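Local structure of Sel1 repeat family protein (Pseudomonas aeruginosa, 6LCH) at residues Tyr28-Ala31 against Ala32-Lys36; Arg41-Pro44 against Arg45-Gly48; Pro247-Ile250 against Glu251-Leu255; Leu227-Ala230 against Tyr231-Tyr235. The protein is a type VI secretion immunity protein that probably binds the effector PldB and so protects the cell that makes it. One frame throughout, in Å; residues are numbered along the deposited sequence.

In the fold
All four contacts are local, linking residues about one helical turn apart, and they form two pairs. Contacts 1 and 2 lie on the consecutive helices 22-34 and 43-55 and touch each other, with centres about 9 Å apart; contacts 4 and 3 lie on helix 225-240 and the short helix 249-252 and meet through Y231, I234 and L249. The two pairs stay apart, the centres of contacts 2 and 3 being about 38 Å from each other. Contact 2 is partly buried and relies on an indole packed against isoleucine. The other three are surface contacts, where a threonine hydroxyl (1), carboxylates and a tyrosine at a helix end (3) or a guanidinium-phenol stack (4) join the backbone bonds.

Contact 1: Tyr28-Ala31 against Ala32-Lys36; sequences YREA and ATLAK
The carbonyl oxygen of R29 is gripped twice by T33, one turn further along the helix. The backbone T33 N reaches R29 O at 3.1 Å and stands above the carbonyl plane, while T33 OG1 donates to the same R29 O at 2.9 Å, nearer that plane and tilted 20° from it. The threonine hydroxyl can do this because it sits beside its own backbone N (chi1 -63°), folded back toward the preceding turn. A β-hydroxyl suits such an exposed helix position, since it finds an acceptor in the helix itself.

E30 and L34 run side by side and point the same way: E30 CG is 4.1 Å from L34 CD1, and L34 CG rests 3.3 Å from E30 O. Here the methylene part of the glutamate serves as an apolar neighbour, while its carboxylate has a weak, long ion pair with R45. A32 N bonds to Y28 O at 2.8 Å, but A35 N reaches A31 O only weakly as the helix ends.

The small A31 allows close approach to L49 and Y50 of helix 43-55. Y28 stacks its ring with H58 and also touches helix 59-70, while L34 meets P42 in the following loop.

Contact 2: Arg41-Pro44 against Arg45-Gly48; sequences RPWP and RIVG
With CG beside its backbone N (chi1 -71°), W43 swings its indole back alongside the start of the helix, and I46, whose CG1 takes the corresponding position (chi1 -67°), lays its terminal methyl over one face of that ring. I46 CD1 stands 3.9 Å from the centroid of the six-membered ring of W43, a CH-pi contact displaced toward the rim, where CE3 of W43 is 3.6 Å from I46 CD1. The same methyl meets R41 CB at 3.6 Å, so isoleucine fills the angle between the indole and the incoming chain. The R41 chain bends so that one face of its guanidinium lies against W43 CZ2, and its NH2 bonds to A35 O, just beyond the end of helix 22-34.

The backbone bonds start at once: I46 N to P42 O at 2.8 Å, then V47 N to W43 O at 2.9 Å. Prolines suit P42, at the N-cap, and P44, in the first turn, because amide hydrogens there have no helical carbonyl behind them.

P42 centres an inverse gamma turn leading into the helix, and the buried indole packs on L68 of helix 59-70 and edge-to-face on W73, consistent with Sel1 helical-hairpin packing.

Contact 3: Pro247-Ile250 against Glu251-Leu255; sequences PNLI and EDYPL
L249 lays its CD2 methyl against the ring of Y253, 3.7 Å from the CD2 atom of that tyrosine, and the two side chains cross at about a right angle. The leucine CG stands roughly anti to its backbone N (chi1 -155°), and the turn about chi2 (-128°) then swings CD2 toward Y253. The tyrosine CG, in contrast, lies beside its own N (chi1 -57°) and leans back toward the preceding turn. Leucine suits this place because it also packs on Y231 and I234 of helix 225-240 and on Q191, while the exposed tyrosine ring touches it at CD2.

D252, the last helical residue, folds back over N248, which precedes the turn. Its carboxylate oxygen OD1 comes to 3.5 Å from N248 CB, and D252 CG lies 3.2 Å from N248 O. That carbonyl accepts the backbone hydrogen bond of D252 N at 2.8 Å, with the donor standing almost straight ahead of it. E251 runs beside N248, pointing the same way, with amide and carboxylate planes turned 47° apart. Charged side chains suit this exposed surface.

The second backbone bond, Y253 N to L249 O at 3.1 Å, closes the turn. Y253 is where the chain leaves helical geometry, and P254 follows, a residue without an amide hydrogen to continue the pattern. Q191 of helix 183-195 receives the chain here by bonding Y253 O. The arrangement is that of a single helical turn, preceded by asparagine and ended before proline, which packs through L249 and I250 onto helices 183-195 and 225-240.

Contact 4: Leu227-Ala230 against Tyr231-Tyr235; sequences LREA and YYSIY
Stacking between flat groups joins R228 to Y232: the guanidinium lies over one face of the ring, planes 24° apart, with R228 NH2 3.7 Å from Y232 CG. The cation sits off-centre, R228 CZ being 4.6 Å from the centroid of the Y232 ring. Both side chains leave the helix with CG opposite the backbone N, and the arginine then bends at chi2 (-90°), which turns its end along the helix onto the tyrosine. A long, flat cation is well matched to an aromatic ring one turn away.

Among the polar contacts, S233 N bonds to E229 O at 2.8 Å, and S233 OG has a hydrogen-bonded water at 3.1 Å, whose link to the carboxylate of E229 is doubtful. Y232 N reaches R228 O at 3.1 Å, whereas I234 N to A230 O is weak. I234 CG1 lies close against that same backbone carbonyl, 3.3 Å from A230 O.

Apolar packing is made by Y231 and L227. The ring of Y231 leans back over the preceding turn, its CE2 4.3 Å from L227 CG.

Outward from helix 225-240, L227 touches F209 and I234 touches F246, both in loops, Y231 meets L205 of helix 199-208, and R228 and Y232 both pack against S206 of that helix.

Contact 1: Tyr28-Ala31 against Ala32-Lys36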
loop_
_atom_site.group_PDB
_atom_site.type_symbol
_atom_site.label_atom_id
_atom_site.label_comp_id
_atom_site.label_asym_id
_atom_site.label_seq_id
_atom_site.Cartn_x
_atom_site.Cartn_y
_atom_site.Cartn_z
ATOM N N TYR A 28 -12.841 -14.637 -7.086
ATOM C CA TYR A 28 -11.689 -13.966 -6.498
ATOM C C TYR A 28 -11.893 -13.724 -5.010
ATOM O O TYR A 28 -10.994 -13.982 -4.200
ATOM C CB TYR A 28 -11.444 -12.650 -7.231
ATOM C CG TYR A 28 -10.646 -11.647 -6.438
ATOM C CD1 TYR A 28 -11.272 -10.589 -5.790
ATOM C CD2 TYR A 28 -9.268 -11.753 -6.343
ATOM C CE1 TYR A 28 -10.546 -9.669 -5.073
ATOM C CE2 TYR A 28 -8.534 -10.841 -5.617
ATOM C CZ TYR A 28 -9.179 -9.802 -4.986
ATOM O OH TYR A 28 -8.447 -8.887 -4.269
ATOM N N ARG A 29 -13.070 -13.221 -4.632
ATOM C CA ARG A 29 -13.335 -12.912 -3.231
ATOM C C ARG A 29 -13.437 -14.173 -2.374
ATOM O O ARG A 29 -13.092 -14.138 -1.187
ATOM C CB ARG A 29 -14.606 -12.073 -3.111
ATOM C CG ARG A 29 -14.403 -10.605 -3.435
ATOM C CD ARG A 29 -15.680 -9.800 -3.235
ATOM N NE ARG A 29 -16.604 -9.941 -4.359
ATOM C CZ ARG A 29 -17.754 -10.605 -4.303
ATOM N NH1 ARG A 29 -18.132 -11.195 -3.175
ATOM N NH2 ARG A 29 -18.529 -10.680 -5.375
ATOM N N GLU A 30 -13.908 -15.288 -2.941
ATOM C CA GLU A 30 -13.878 -16.543 -2.193
ATOM C C GLU A 30 -12.447 -17.023 -1.994
ATOM O O GLU A 30 -12.079 -17.473 -0.900
ATOM C CB GLU A 30 -14.700 -17.625 -2.900
ATOM C CG GLU A 30 -14.482 -19.021 -2.306
ATOM C CD GLU A 30 -15.406 -20.085 -2.880
ATOM O OE1 GLU A 30 -16.359 -19.735 -3.605
ATOM O OE2 GLU A 30 -15.175 -21.280 -2.596
ATOM N N ALA A 31 -11.625 -16.937 -3.044
ATOM C CA ALA A 31 -10.228 -17.336 -2.917
ATOM C C ALA A 31 -9.498 -16.450 -1.919
ATOM O O ALA A 31 -8.724 -16.945 -1.090
ATOM C CB ALA A 31 -9.541 -17.290 -4.281
ATOM N N ALA A 32 -9.738 -15.136 -1.981
ATOM C CA ALA A 32 -9.096 -14.219 -1.045
ATOM C C ALA A 32 -9.484 -14.534 0.392
ATOM O O ALA A 32 -8.645 -14.460 1.298
ATOM C CB ALA A 32 -9.457 -12.775 -1.396
ATOM N N THR A 33 -10.753 -14.886 0.623
ATOM C CA THR A 33 -11.197 -15.231 1.970
ATOM C C THR A 33 -10.560 -16.530 2.445
ATOM O O THR A 33 -10.113 -16.626 3.594
ATOM C CB THR A 33 -12.721 -15.340 2.012
ATOM O OG1 THR A 33 -13.300 -14.065 1.713
ATOM C CG2 THR A 33 -13.193 -15.796 3.383
ATOM N N LEU A 34 -10.506 -17.538 1.573
ATOM C CA LEU A 34 -9.897 -18.807 1.943
ATOM C C LEU A 34 -8.410 -18.676 2.231
ATOM O O LEU A 34 -7.847 -19.555 2.886
ATOM C CB LEU A 34 -10.118 -19.845 0.839
ATOM C CG LEU A 34 -11.551 -20.345 0.635
ATOM C CD1 LEU A 34 -11.620 -21.311 -0.535
ATOM C CD2 LEU A 34 -12.081 -20.996 1.902
ATOM N N ALA A 35 -7.762 -17.609 1.764
ATOM C CA ALA A 35 -6.332 -17.412 1.976
ATOM C C ALA A 35 -6.002 -16.801 3.333
ATOM O O ALA A 35 -4.841 -16.456 3.574
ATOM C CB ALA A 35 -5.749 -16.529 0.868
ATOM N N LYS A 36 -6.976 -16.686 4.227
ATOM C CA LYS A 36 -6.804 -15.940 5.470
ATOM C C LYS A 36 -6.624 -16.773 6.744
ATOM O O LYS A 36 -5.726 -16.468 7.541
ATOM C CB LYS A 36 -7.997 -15.000 5.658
ATOM C CG LYS A 36 -7.796 -13.625 5.053
ATOM C CD LYS A 36 -9.117 -12.936 4.786
ATOM C CE LYS A 36 -8.891 -11.543 4.227
ATOM N NZ LYS A 36 -10.149 -10.950 3.688
#

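Contact 2: Arg41-Pro44 against Arg45-Gly48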
loop_
_atom_site.group_PDB
_atom_site.type_symbol
_atom_site.label_atom_id
_atom_site.label_comp_id
_atom_site.label_asym_id
_atom_site.label_seq_id
_atom_site.Cartn_x
_atom_site.Cartn_y
_atom_site.Cartn_z
ATOM N N ARG A 41 -4.488 -23.524 4.308
ATOM C CA ARG A 41 -5.705 -23.332 3.551
ATOM C C ARG A 41 -5.790 -24.308 2.385
ATOM O O ARG A 41 -4.817 -24.986 2.049
ATOM C CB ARG A 41 -5.749 -21.873 3.120
ATOM C CG ARG A 41 -5.760 -20.949 4.333
ATOM C CD ARG A 41 -4.791 -19.792 4.189
ATOM N NE ARG A 41 -3.451 -20.135 4.654
ATOM C CZ ARG A 41 -2.540 -19.241 5.023
ATOM N NH1 ARG A 41 -1.343 -19.639 5.436
ATOM N NH2 ARG A 41 -2.826 -17.948 4.985
ATOM N N PRO A 42 -6.974 -24.445 1.769
ATOM C CA PRO A 42 -7.084 -25.318 0.593
ATOM C C PRO A 42 -6.406 -24.699 -0.618
ATOM O O PRO A 42 -7.065 -24.074 -1.449
ATOM C CB PRO A 42 -8.598 -25.440 0.390
ATOM C CG PRO A 42 -9.137 -24.147 0.919
ATOM C CD PRO A 42 -8.262 -23.805 2.098
ATOM N N TRP A 43 -5.091 -24.869 -0.724
ATOM C CA TRP A 43 -4.346 -24.184 -1.776
ATOM C C TRP A 43 -4.719 -24.625 -3.186
ATOM O O TRP A 43 -4.846 -23.746 -4.058
ATOM C CB TRP A 43 -2.842 -24.339 -1.522
ATOM C CG TRP A 43 -2.406 -23.530 -0.357
ATOM C CD1 TRP A 43 -1.947 -23.994 0.833
ATOM C CD2 TRP A 43 -2.421 -22.102 -0.256
ATOM N NE1 TRP A 43 -1.660 -22.944 1.670
ATOM C CE2 TRP A 43 -1.943 -21.770 1.024
ATOM C CE3 TRP A 43 -2.786 -21.070 -1.128
ATOM C CZ2 TRP A 43 -1.818 -20.455 1.457
ATOM C CZ3 TRP A 43 -2.661 -19.762 -0.698
ATOM C CH2 TRP A 43 -2.180 -19.466 0.582
ATOM N N PRO A 44 -4.889 -25.919 -3.496
ATOM C CA PRO A 44 -5.394 -26.269 -4.835
ATOM C C PRO A 44 -6.698 -25.572 -5.179
ATOM O O PRO A 44 -6.885 -25.145 -6.327
ATOM C CB PRO A 44 -5.558 -27.793 -4.757
ATOM C CG PRO A 44 -4.547 -28.216 -3.755
ATOM C CD PRO A 44 -4.529 -27.124 -2.725
ATOM N N ARG A 45 -7.601 -25.424 -4.208
ATOM C CA ARG A 45 -8.844 -24.708 -4.473
ATOM C C ARG A 45 -8.602 -23.212 -4.637
ATOM O O ARG A 45 -9.180 -22.581 -5.530
ATOM C CB ARG A 45 -9.851 -24.966 -3.357
ATOM C CG ARG A 45 -11.112 -24.131 -3.477
ATOM C CD ARG A 45 -12.136 -24.528 -2.431
ATOM N NE ARG A 45 -13.492 -24.137 -2.814
ATOM C CZ ARG A 45 -14.212 -24.742 -3.754
ATOM N NH1 ARG A 45 -13.718 -25.783 -4.412
ATOM N NH2 ARG A 45 -15.436 -24.310 -4.032
ATOM N N ILE A 46 -7.763 -22.626 -3.777
ATOM C CA ILE A 46 -7.468 -21.199 -3.879
ATOM C C ILE A 46 -6.908 -20.875 -5.257
ATOM O O ILE A 46 -7.334 -19.917 -5.911
ATOM C CB ILE A 46 -6.503 -20.769 -2.759
ATOM C CG1 ILE A 46 -7.184 -20.880 -1.396
ATOM C CG2 ILE A 46 -6.010 -19.351 -2.982
ATOM C CD1 ILE A 46 -6.223 -20.771 -0.240
ATOM N N VAL A 47 -5.951 -21.683 -5.723
ATOM C CA VAL A 47 -5.367 -21.478 -7.046
ATOM C C VAL A 47 -6.430 -21.630 -8.125
ATOM O O VAL A 47 -6.478 -20.850 -9.085
ATOM C CB VAL A 47 -4.191 -22.448 -7.269
ATOM C CG1 VAL A 47 -3.753 -22.437 -8.729
ATOM C CG2 VAL A 47 -3.022 -22.104 -6.351
ATOM N N GLY A 48 -7.306 -22.628 -7.981
ATOM C CA GLY A 48 -8.354 -22.828 -8.969
ATOM C C GLY A 48 -9.233 -21.605 -9.137
ATOM O O GLY A 48 -9.425 -21.111 -10.249
#

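Contact 3: Pro247-Ile250 against Glu251-Leu255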
loop_
_atom_site.group_PDB
_atom_site.type_symbol
_atom_site.label_atom_id
_atom_site.label_comp_id
_atom_site.label_asym_id
_atom_site.label_seq_id
_atom_site.Cartn_x
_atom_site.Cartn_y
_atom_site.Cartn_z
ATOM N N PRO A 247 -13.207 4.347 9.000
ATOM C CA PRO A 247 -13.572 5.701 8.551
ATOM C C PRO A 247 -13.955 6.654 9.672
ATOM O O PRO A 247 -14.117 7.851 9.404
ATOM C CB PRO A 247 -14.767 5.452 7.612
ATOM C CG PRO A 247 -14.815 3.956 7.397
ATOM C CD PRO A 247 -14.223 3.353 8.624
ATOM N N ASN A 248 -14.108 6.177 10.905
ATOM C CA ASN A 248 -14.441 7.036 12.032
ATOM C C ASN A 248 -13.264 7.264 12.969
ATOM O O ASN A 248 -13.414 7.979 13.963
ATOM C CB ASN A 248 -15.622 6.447 12.814
ATOM C CG ASN A 248 -16.905 6.422 11.999
ATOM O OD1 ASN A 248 -17.619 7.423 11.913
ATOM N ND2 ASN A 248 -17.203 5.275 11.398
ATOM N N LEU A 249 -12.096 6.692 12.661
ATOM C CA LEU A 249 -10.954 6.733 13.574
ATOM C C LEU A 249 -10.545 8.165 13.903
ATOM O O LEU A 249 -10.299 8.501 15.068
ATOM C CB LEU A 249 -9.781 5.968 12.955
ATOM C CG LEU A 249 -8.676 5.342 13.816
ATOM C CD1 LEU A 249 -7.327 5.801 13.306
ATOM C CD2 LEU A 249 -8.823 5.643 15.304
ATOM N N ILE A 250 -10.457 9.021 12.883
ATOM C CA ILE A 250 -10.012 10.395 13.103
ATOM C C ILE A 250 -10.956 11.112 14.060
ATOM O O ILE A 250 -10.522 11.787 15.002
ATOM C CB ILE A 250 -9.893 11.145 11.764
ATOM C CG1 ILE A 250 -8.553 10.846 11.091
ATOM C CG2 ILE A 250 -10.043 12.641 11.973
ATOM C CD1 ILE A 250 -8.504 9.520 10.382
ATOM N N GLU A 251 -12.263 10.964 13.840
ATOM C CA GLU A 251 -13.242 11.659 14.669
ATOM C C GLU A 251 -13.381 11.017 16.045
ATOM O O GLU A 251 -13.562 11.720 17.045
ATOM C CB GLU A 251 -14.596 11.690 13.957
ATOM C CG GLU A 251 -15.719 12.299 14.778
ATOM C CD GLU A 251 -17.063 11.656 14.492
ATOM O OE1 GLU A 251 -17.123 10.757 13.625
ATOM O OE2 GLU A 251 -18.059 12.051 15.135
ATOM N N ASP A 252 -13.296 9.685 16.118
ATOM C CA ASP A 252 -13.512 9.006 17.391
ATOM C C ASP A 252 -12.388 9.273 18.386
ATOM O O ASP A 252 -12.629 9.290 19.599
ATOM C CB ASP A 252 -13.665 7.502 17.167
ATOM C CG ASP A 252 -15.029 7.126 16.614
ATOM O OD1 ASP A 252 -15.218 5.939 16.280
ATOM O OD2 ASP A 252 -15.908 8.008 16.510
ATOM N N TYR A 253 -11.161 9.475 17.906
ATOM C CA TYR A 253 -10.000 9.671 18.776
ATOM C C TYR A 253 -9.129 10.802 18.243
ATOM O O TYR A 253 -8.108 10.564 17.594
ATOM C CB TYR A 253 -9.177 8.385 18.894
ATOM C CG TYR A 253 -9.953 7.192 19.388
ATOM C CD1 TYR A 253 -10.087 6.940 20.747
ATOM C CD2 TYR A 253 -10.547 6.311 18.495
ATOM C CE1 TYR A 253 -10.794 5.849 21.202
ATOM C CE2 TYR A 253 -11.255 5.218 18.941
ATOM C CZ TYR A 253 -11.377 4.992 20.294
ATOM O OH TYR A 253 -12.080 3.899 20.748
ATOM N N PRO A 254 -9.512 12.049 18.508
ATOM C CA PRO A 254 -8.633 13.165 18.128
ATOM C C PRO A 254 -7.282 13.044 18.818
ATOM O O PRO A 254 -7.187 12.638 19.976
ATOM C CB PRO A 254 -9.407 14.406 18.595
ATOM C CG PRO A 254 -10.441 13.895 19.552
ATOM C CD PRO A 254 -10.777 12.511 19.094
ATOM N N LEU A 255 -6.228 13.384 18.082
ATOM C CA LEU A 255 -4.879 13.145 18.571
ATOM C C LEU A 255 -4.546 14.103 19.713
ATOM O O LEU A 255 -4.914 15.282 19.666
ATOM C CB LEU A 255 -3.865 13.300 17.441
ATOM C CG LEU A 255 -3.963 12.218 16.363
ATOM C CD1 LEU A 255 -3.240 12.649 15.100
ATOM C CD2 LEU A 255 -3.418 10.895 16.881
#

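Contact 4: Leu227-Ala230 against Tyr231-Tyr235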
loop_
_atom_site.group_PDB
_atom_site.type_symbol
_atom_site.label_atom_id
_atom_site.label_comp_id
_atom_site.label_asym_id
_atom_site.label_seq_id
_atom_site.Cartn_x
_atom_site.Cartn_y
_atom_site.Cartn_z
ATOM N N LEU A 227 -5.392 4.841 24.115
ATOM C CA LEU A 227 -4.887 5.000 22.755
ATOM C C LEU A 227 -3.983 3.837 22.367
ATOM O O LEU A 227 -4.084 3.312 21.252
ATOM C CB LEU A 227 -4.145 6.332 22.622
ATOM C CG LEU A 227 -4.943 7.527 22.092
ATOM C CD1 LEU A 227 -6.195 7.771 22.921
ATOM C CD2 LEU A 227 -4.087 8.782 22.036
ATOM N N ARG A 228 -3.108 3.404 23.281
ATOM C CA ARG A 228 -2.212 2.289 22.988
ATOM C C ARG A 228 -2.995 1.055 22.561
ATOM O O ARG A 228 -2.651 0.396 21.573
ATOM C CB ARG A 228 -1.341 1.972 24.206
ATOM C CG ARG A 228 -0.238 0.949 23.948
ATOM C CD ARG A 228 -0.695 -0.484 24.211
ATOM N NE ARG A 228 0.164 -1.459 23.545
ATOM C CZ ARG A 228 -0.159 -2.732 23.338
ATOM N NH1 ARG A 228 -1.332 -3.203 23.744
ATOM N NH2 ARG A 228 0.699 -3.538 22.724
ATOM N N GLU A 229 -4.051 0.720 23.296
ATOM C CA GLU A 229 -4.777 -0.493 22.953
ATOM C C GLU A 229 -5.685 -0.294 21.750
ATOM O O GLU A 229 -5.832 -1.207 20.931
ATOM C CB GLU A 229 -5.598 -0.987 24.133
ATOM C CG GLU A 229 -6.144 -2.360 23.862
ATOM C CD GLU A 229 -7.565 -2.358 23.355
ATOM O OE1 GLU A 229 -8.117 -1.262 23.130
ATOM O OE2 GLU A 229 -8.130 -3.458 23.181
ATOM N N ALA A 230 -6.321 0.876 21.643
ATOM C CA ALA A 230 -7.190 1.138 20.499
ATOM C C ALA A 230 -6.439 0.980 19.187
ATOM O O ALA A 230 -7.015 0.530 18.188
ATOM C CB ALA A 230 -7.791 2.540 20.605
ATOM N N TYR A 231 -5.149 1.323 19.172
ATOM C CA TYR A 231 -4.366 1.179 17.953
ATOM C C TYR A 231 -3.863 -0.246 17.776
ATOM O O TYR A 231 -3.944 -0.796 16.673
ATOM C CB TYR A 231 -3.207 2.174 17.959
ATOM C CG TYR A 231 -3.663 3.573 17.630
ATOM C CD1 TYR A 231 -4.195 3.868 16.383
ATOM C CD2 TYR A 231 -3.584 4.589 18.569
ATOM C CE1 TYR A 231 -4.624 5.136 16.077
ATOM C CE2 TYR A 231 -4.009 5.863 18.275
ATOM C CZ TYR A 231 -4.527 6.134 17.025
ATOM O OH TYR A 231 -4.953 7.406 16.721
ATOM N N TYR A 232 -3.364 -0.871 18.847
ATOM C CA TYR A 232 -2.902 -2.248 18.712
ATOM C C TYR A 232 -4.038 -3.183 18.333
ATOM O O TYR A 232 -3.817 -4.159 17.609
ATOM C CB TYR A 232 -2.239 -2.738 19.999
ATOM C CG TYR A 232 -1.484 -4.027 19.774
ATOM C CD1 TYR A 232 -0.314 -4.037 19.029
ATOM C CD2 TYR A 232 -1.960 -5.234 20.268
ATOM C CE1 TYR A 232 0.379 -5.208 18.804
ATOM C CE2 TYR A 232 -1.274 -6.416 20.046
ATOM C CZ TYR A 232 -0.105 -6.396 19.312
ATOM O OH TYR A 232 0.590 -7.561 19.083
ATOM N N SER A 233 -5.254 -2.909 18.815
ATOM C CA SER A 233 -6.401 -3.724 18.431
ATOM C C SER A 233 -6.739 -3.539 16.958
ATOM O O SER A 233 -7.116 -4.500 16.276
ATOM C CB SER A 233 -7.607 -3.383 19.304
ATOM O OG SER A 233 -8.734 -4.161 18.933
ATOM N N ILE A 234 -6.629 -2.307 16.454
ATOM C CA ILE A 234 -6.799 -2.075 15.022
ATOM C C ILE A 234 -5.723 -2.818 14.247
ATOM O O ILE A 234 -5.992 -3.432 13.206
ATOM C CB ILE A 234 -6.776 -0.566 14.719
ATOM C CG1 ILE A 234 -8.118 0.078 15.064
ATOM C CG2 ILE A 234 -6.406 -0.310 13.260
ATOM C CD1 ILE A 234 -8.059 1.592 15.120
ATOM N N TYR A 235 -4.486 -2.783 14.750
ATOM C CA TYR A 235 -3.417 -3.545 14.123
ATOM C C TYR A 235 -3.731 -5.036 14.123
ATOM O O TYR A 235 -3.439 -5.735 13.147
ATOM C CB TYR A 235 -2.086 -3.267 14.823
ATOM C CG TYR A 235 -1.077 -4.380 14.670
ATOM C CD1 TYR A 235 -0.944 -5.355 15.646
ATOM C CD2 TYR A 235 -0.258 -4.458 13.550
ATOM C CE1 TYR A 235 -0.033 -6.373 15.515
ATOM C CE2 TYR A 235 0.663 -5.479 13.411
ATOM C CZ TYR A 235 0.772 -6.431 14.405
ATOM O OH TYR A 235 1.675 -7.463 14.287
HETATM O O HOH W 1 -10.017 -3.313 21.633
#